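Local coordinates for putative lipase (Bacteroides thetaiotaomicron VPI-5482, PDB 3BZW), which is probably an esterase or lipase of the SGNH (GDSL) hydrolase family, perhaps acting on lysophospholipids, at the interface of chains A and B. Residues are numbered along the deposited sequence; one frame, centred on the assembly and turned at random. Chains: chain A/B, Putative lipase.

Contact 1: the interface of chains A and B. Residues chain A 155, 206-212; chain B 170, 215, 217-218, 221-223.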
# COMPACT_ATOMS: atom_id res chain seq x y z
N LYS A 155 38.63 -10.19 2.93
CA LYS A 155 38.73 -10.18 4.38
C LYS A 155 39.77 -11.18 4.88
O LYS A 155 40.43 -10.95 5.89
CB LYS A 155 37.36 -10.47 5.01
CG LYS A 155 36.40 -9.28 4.94
CD LYS A 155 35.06 -9.60 5.58
CE LYS A 155 34.13 -8.40 5.57
NZ LYS A 155 34.56 -7.34 6.53
N GLY A 206 26.89 -4.75 2.07
CA GLY A 206 27.37 -4.00 3.22
C GLY A 206 26.96 -4.64 4.54
O GLY A 206 27.81 -4.87 5.40
N ASN A 207 25.67 -4.92 4.70
CA ASN A 207 25.17 -5.54 5.93
C ASN A 207 25.38 -7.05 5.92
O ASN A 207 25.67 -7.64 6.96
CB ASN A 207 23.68 -5.24 6.11
CG ASN A 207 23.42 -3.82 6.56
OD1 ASN A 207 22.57 -3.13 6.00
ND2 ASN A 207 24.14 -3.38 7.59
N ILE A 208 25.22 -7.67 4.76
CA ILE A 208 25.40 -9.11 4.67
C ILE A 208 26.80 -9.54 5.09
O ILE A 208 26.97 -10.52 5.82
CB ILE A 208 25.14 -9.62 3.23
CG1 ILE A 208 23.67 -9.42 2.87
CG2 ILE A 208 25.53 -11.10 3.13
CD1 ILE A 208 23.35 -9.71 1.41
N TRP A 209 27.81 -8.80 4.65
CA TRP A 209 29.20 -9.13 4.97
C TRP A 209 29.92 -8.25 5.98
O TRP A 209 31.00 -8.60 6.46
CB TRP A 209 30.03 -9.21 3.69
CG TRP A 209 29.74 -10.43 2.89
CD1 TRP A 209 28.89 -10.55 1.83
CD2 TRP A 209 30.25 -11.75 3.14
NE1 TRP A 209 28.83 -11.86 1.41
CE2 TRP A 209 29.66 -12.61 2.20
CE3 TRP A 209 31.15 -12.28 4.08
CZ2 TRP A 209 29.94 -13.99 2.16
CZ3 TRP A 209 31.43 -13.64 4.05
CH2 TRP A 209 30.82 -14.48 3.09
N GLY A 210 29.32 -7.11 6.32
CA GLY A 210 29.96 -6.21 7.26
C GLY A 210 31.09 -5.46 6.58
O GLY A 210 32.26 -5.64 6.91
N ILE A 211 30.75 -4.62 5.62
CA ILE A 211 31.75 -3.87 4.89
C ILE A 211 31.15 -2.56 4.42
O ILE A 211 29.99 -2.52 4.01
CB ILE A 211 32.27 -4.71 3.69
CG1 ILE A 211 33.49 -4.05 3.06
CG2 ILE A 211 31.16 -4.88 2.65
CD1 ILE A 211 34.20 -4.94 2.04
N PRO A 212 31.92 -1.46 4.50
CA PRO A 212 31.36 -0.18 4.05
C PRO A 212 31.19 -0.12 2.54
O PRO A 212 31.99 -0.67 1.78
CB PRO A 212 32.37 0.84 4.58
CG PRO A 212 33.66 0.07 4.54
CD PRO A 212 33.26 -1.28 5.07
N HIS B 170 28.26 -7.53 13.63
CA HIS B 170 28.15 -8.91 13.20
C HIS B 170 28.62 -9.72 14.39
O HIS B 170 29.42 -9.24 15.20
CB HIS B 170 29.02 -9.15 11.98
CG HIS B 170 28.34 -8.82 10.69
ND1 HIS B 170 27.68 -9.76 9.93
CD2 HIS B 170 28.16 -7.64 10.05
CE1 HIS B 170 27.12 -9.18 8.89
NE2 HIS B 170 27.40 -7.89 8.93
N ASP B 215 25.20 3.03 10.42
CA ASP B 215 25.18 1.58 10.20
C ASP B 215 26.50 0.92 10.57
O ASP B 215 27.24 0.45 9.71
CB ASP B 215 24.81 1.27 8.75
CG ASP B 215 24.38 -0.17 8.57
OD1 ASP B 215 24.29 -0.90 9.59
OD2 ASP B 215 24.13 -0.57 7.42
N ASN B 217 27.05 -1.83 11.80
CA ASN B 217 27.08 -3.22 11.36
C ASN B 217 27.92 -3.36 10.09
O ASN B 217 28.68 -4.31 9.93
CB ASN B 217 25.64 -3.72 11.12
CG ASN B 217 25.60 -5.15 10.61
OD1 ASN B 217 25.64 -5.39 9.40
ND2 ASN B 217 25.53 -6.11 11.52
N ALA B 218 27.79 -2.38 9.20
CA ALA B 218 28.54 -2.41 7.95
C ALA B 218 29.85 -1.61 7.97
O ALA B 218 30.90 -2.14 7.62
CB ALA B 218 27.65 -1.91 6.80
N GLY B 221 33.42 -2.72 9.34
CA GLY B 221 34.14 -3.69 8.53
C GLY B 221 34.56 -4.92 9.33
O GLY B 221 35.41 -5.69 8.89
N MSE B 222 33.94 -5.11 10.49
CA MSE B 222 34.27 -6.23 11.38
C MSE B 222 33.25 -7.37 11.34
O MSE B 222 32.11 -7.21 11.79
CB MSE B 222 34.42 -5.73 12.81
CG MSE B 222 35.70 -4.94 13.07
SE MSE B 222 35.63 -3.79 14.63
CE MSE B 222 34.92 -5.06 15.93
N ASN B 223 33.66 -8.52 10.83
CA ASN B 223 32.78 -9.68 10.75
C ASN B 223 33.46 -10.93 11.31
O ASN B 223 34.30 -11.53 10.65
CB ASN B 223 32.40 -9.94 9.29
CG ASN B 223 31.32 -11.00 9.16
OD1 ASN B 223 31.05 -11.75 10.10
ND2 ASN B 223 30.71 -11.07 7.98
O HOH W 1 23.27 -7.18 9.07

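Contact 2: the interface of chains A and B. Residues chain A 119-124, 126; chain B 102, 178-181, 183.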
# COMPACT_ATOMS: atom_id res chain seq x y z
N LEU A 119 23.60 -26.69 19.61
CA LEU A 119 23.55 -26.50 21.05
C LEU A 119 23.23 -25.04 21.35
O LEU A 119 23.83 -24.13 20.78
CB LEU A 119 24.90 -26.85 21.70
CG LEU A 119 25.20 -28.33 21.91
CD1 LEU A 119 26.63 -28.51 22.43
CD2 LEU A 119 24.19 -28.92 22.88
N SER A 120 22.28 -24.83 22.25
CA SER A 120 21.88 -23.49 22.64
C SER A 120 21.48 -23.50 24.11
O SER A 120 20.96 -24.49 24.62
CB SER A 120 20.70 -23.03 21.78
OG SER A 120 20.34 -21.70 22.09
N ALA A 121 21.74 -22.39 24.80
CA ALA A 121 21.41 -22.29 26.22
C ALA A 121 21.15 -20.84 26.59
O ALA A 121 21.94 -19.95 26.26
CB ALA A 121 22.53 -22.85 27.07
N HIS A 122 20.05 -20.61 27.29
CA HIS A 122 19.67 -19.26 27.71
C HIS A 122 19.12 -19.28 29.13
O HIS A 122 18.00 -18.85 29.39
CB HIS A 122 18.64 -18.69 26.74
CG HIS A 122 19.13 -18.61 25.32
ND1 HIS A 122 19.80 -17.51 24.83
CD2 HIS A 122 19.12 -19.53 24.33
CE1 HIS A 122 20.18 -17.75 23.59
NE2 HIS A 122 19.78 -18.97 23.26
N GLY A 123 19.92 -19.80 30.06
CA GLY A 123 19.51 -19.86 31.45
C GLY A 123 19.48 -21.26 32.02
O GLY A 123 19.70 -21.45 33.22
N GLU A 124 19.19 -22.23 31.17
CA GLU A 124 19.14 -23.62 31.60
C GLU A 124 20.24 -24.41 30.89
O GLU A 124 20.85 -23.91 29.94
CB GLU A 124 17.76 -24.22 31.29
CG GLU A 124 16.63 -23.48 32.00
CD GLU A 124 15.27 -24.06 31.69
OE1 GLU A 124 14.86 -24.04 30.51
OE2 GLU A 124 14.60 -24.54 32.63
N LYS A 126 22.51 -26.31 28.56
CA LYS A 126 22.51 -26.36 27.11
C LYS A 126 21.96 -27.67 26.58
O LYS A 126 22.15 -28.73 27.18
CB LYS A 126 23.93 -26.16 26.56
CG LYS A 126 24.90 -27.29 26.89
CD LYS A 126 26.26 -27.05 26.24
CE LYS A 126 27.18 -28.26 26.39
NZ LYS A 126 27.44 -28.59 27.82
N ASN B 102 19.67 -12.36 20.67
CA ASN B 102 20.00 -13.56 21.44
C ASN B 102 18.88 -14.02 22.37
O ASN B 102 18.75 -15.21 22.65
CB ASN B 102 21.27 -13.34 22.27
CG ASN B 102 21.69 -14.60 23.02
OD1 ASN B 102 21.81 -14.59 24.25
ND2 ASN B 102 21.90 -15.69 22.29
N ASP B 178 27.79 -23.71 30.69
CA ASP B 178 26.77 -24.62 30.18
C ASP B 178 25.36 -24.05 30.08
O ASP B 178 24.49 -24.66 29.46
CB ASP B 178 26.73 -25.89 31.04
CG ASP B 178 27.92 -26.80 30.79
OD1 ASP B 178 28.08 -27.79 31.54
OD2 ASP B 178 28.69 -26.54 29.83
N LYS B 179 25.12 -22.89 30.67
CA LYS B 179 23.79 -22.28 30.62
C LYS B 179 23.74 -21.00 29.79
O LYS B 179 22.73 -20.29 29.79
CB LYS B 179 23.28 -22.01 32.04
CG LYS B 179 23.13 -23.29 32.88
CD LYS B 179 22.49 -23.02 34.24
CE LYS B 179 23.47 -22.44 35.24
NZ LYS B 179 24.48 -23.45 35.69
N ASN B 180 24.81 -20.70 29.07
CA ASN B 180 24.86 -19.51 28.23
C ASN B 180 25.63 -19.87 26.97
O ASN B 180 26.84 -19.66 26.87
CB ASN B 180 25.55 -18.37 29.00
CG ASN B 180 25.40 -17.01 28.31
OD1 ASN B 180 25.68 -15.97 28.91
ND2 ASN B 180 24.96 -17.02 27.06
N VAL B 181 24.92 -20.45 26.01
CA VAL B 181 25.49 -20.88 24.73
C VAL B 181 24.75 -20.19 23.60
O VAL B 181 23.56 -20.43 23.38
CB VAL B 181 25.39 -22.41 24.56
CG1 VAL B 181 25.91 -22.82 23.19
CG2 VAL B 181 26.18 -23.11 25.65
N PRO B 183 24.61 -19.61 19.55
CA PRO B 183 25.07 -20.01 18.22
C PRO B 183 25.47 -18.78 17.40
O PRO B 183 25.01 -17.68 17.69
CB PRO B 183 23.85 -20.71 17.63
CG PRO B 183 23.19 -21.29 18.84
CD PRO B 183 23.26 -20.14 19.82
O HOH W 2 22.58 -16.92 26.00

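Contact 1: the interface of chains A and B
A:Asn207 sends CG beside its backbone N and anti to its carbonyl carbon (chi1 -74°), so its amide points off helix 195-210 toward chain B. B:Asp215 and B:Asn217 answer with CG anti to their own backbone N. B:Asn223 takes the same form (chi1 -171°), which carries its amide to the helix end. A:Asn207 and B:Asp215 meet tip to tip, with the amide and carboxylate planes 50° apart. ND2 of A:Asn207 donates to the carboxylate OD2 of B:Asp215 at 2.8 Å, on the syn lone pair. The same ND2 donates to the amide OD1 of B:Asn217 at 3.1 Å, with the donor above that carbonyl plane. Two acceptors thus hold one amide nitrogen and fix how the amide is turned. The nearby carboxylate would probably polarise it further.

The other bonds gather at the last turn of the helix. B:His170 brings its imidazole edge to this turn. Its NE2 donates to the backbone O of A:Asn207 at 2.6 Å, a short but bent bond with the acceptor close to the ring plane. CD2 of the same ring packs against CA of A:Gly210 at 3.6 Å. Water 1 links the backbone O of A:Asn207 to OD1 of B:Asn217. ND2 of B:Asn223 reaches the backbone O of A:Trp209 at 2.9 Å, from above the carbonyl plane. A:Lys155 runs extended and bends only at its last torsion. There its NZ hydrogen-bonds to O of A:Gly210 at 2.9 Å and to O of B:Gly221 at 3.0 Å. The methyl of B:Ala218 sits against A:Gly206.

The helix end is therefore capped by donors from both chains. Its partly negative carbonyls are likely to favour the lysine charge. The site joins a helix C-terminus of one copy to loops and a short helix (216-219) of another, possibly as part of a biological oligomer.

Contact 2: the interface of chains A and B
The imidazole of A:His122 meets the amide of B:Asn102 by its edge, with CG of the amide lying in the ring plane. The two groups cross obliquely, their planes 46° apart, so they do not stack. CE1 of A:His122 lies 3.5 Å from CG of B:Asn102. A:His122 holds CG anti to its own carbonyl carbon, beside the backbone N, and its NE2 makes a weak, bent hydrogen bond to the hydroxyl OG of A:Ser120. Water 2 links OD1 of B:Asn102 to the backbone O of A:Ala121. An alanine in place of A:His122 would probably lose this edge contact with B:Asn102 and loosen the grip of the strand end on the end of helix 98-102.

The main hold is backbone pairing. Strand 111-122 of chain A runs antiparallel to strand 180-182 of chain B. N of A:Ala121 donates to O of B:Val181 at 3.0 Å, in the carbonyl plane and on a lone pair. N of B:Val181 returns a bond to O of A:Ala121 at 3.0 Å, from above the carbonyl plane. Past the strand, N of A:Gly123 donates to O of B:Lys179 at 2.9 Å. N of A:Lys126 meets O of B:Asp178 at 2.7 Å, nearly along the C=O axis.

B:Val181 points its two methyls at different neighbours. CG1, anti to the backbone N (chi1 176°), faces O of A:Leu119 at 3.4 Å, while CG2 lies against the side chains of A:Ala121 and A:Lys126. A:Lys126 holds CG in the crowded position between N and carbonyl carbon (chi1 67°). Its bent end brings NZ to the carboxylate OD2 of B:Asp178 at 3.1 Å, a salt bridge whose hydrogen bond is weak. The aliphatic part of B:Lys179 runs along A:Gly123 and A:Glu124.

B:Asn102 closely follows the GTND motif, which carries the oxyanion-hole asparagine of this family. The site fastens the hairpin tip of one copy onto its neighbour, perhaps close to the neighbour's active site.

The C-alpha centres of contact 1 and contact 2 lie about 26 Å apart, and no residue belongs to both. They use different parts of the same two chains. In contact 1 chain A offers mainly the end of a helix in its body; in contact 2 it offers the tip of the long hairpin built from strands 111-122 and 127-136. That hairpin extends over chain B, so the neighbour is held at two distant points. The interface is not an exact two-fold. The deposited assembly has six copies, but the structure alone does not show that this is the working oligomer.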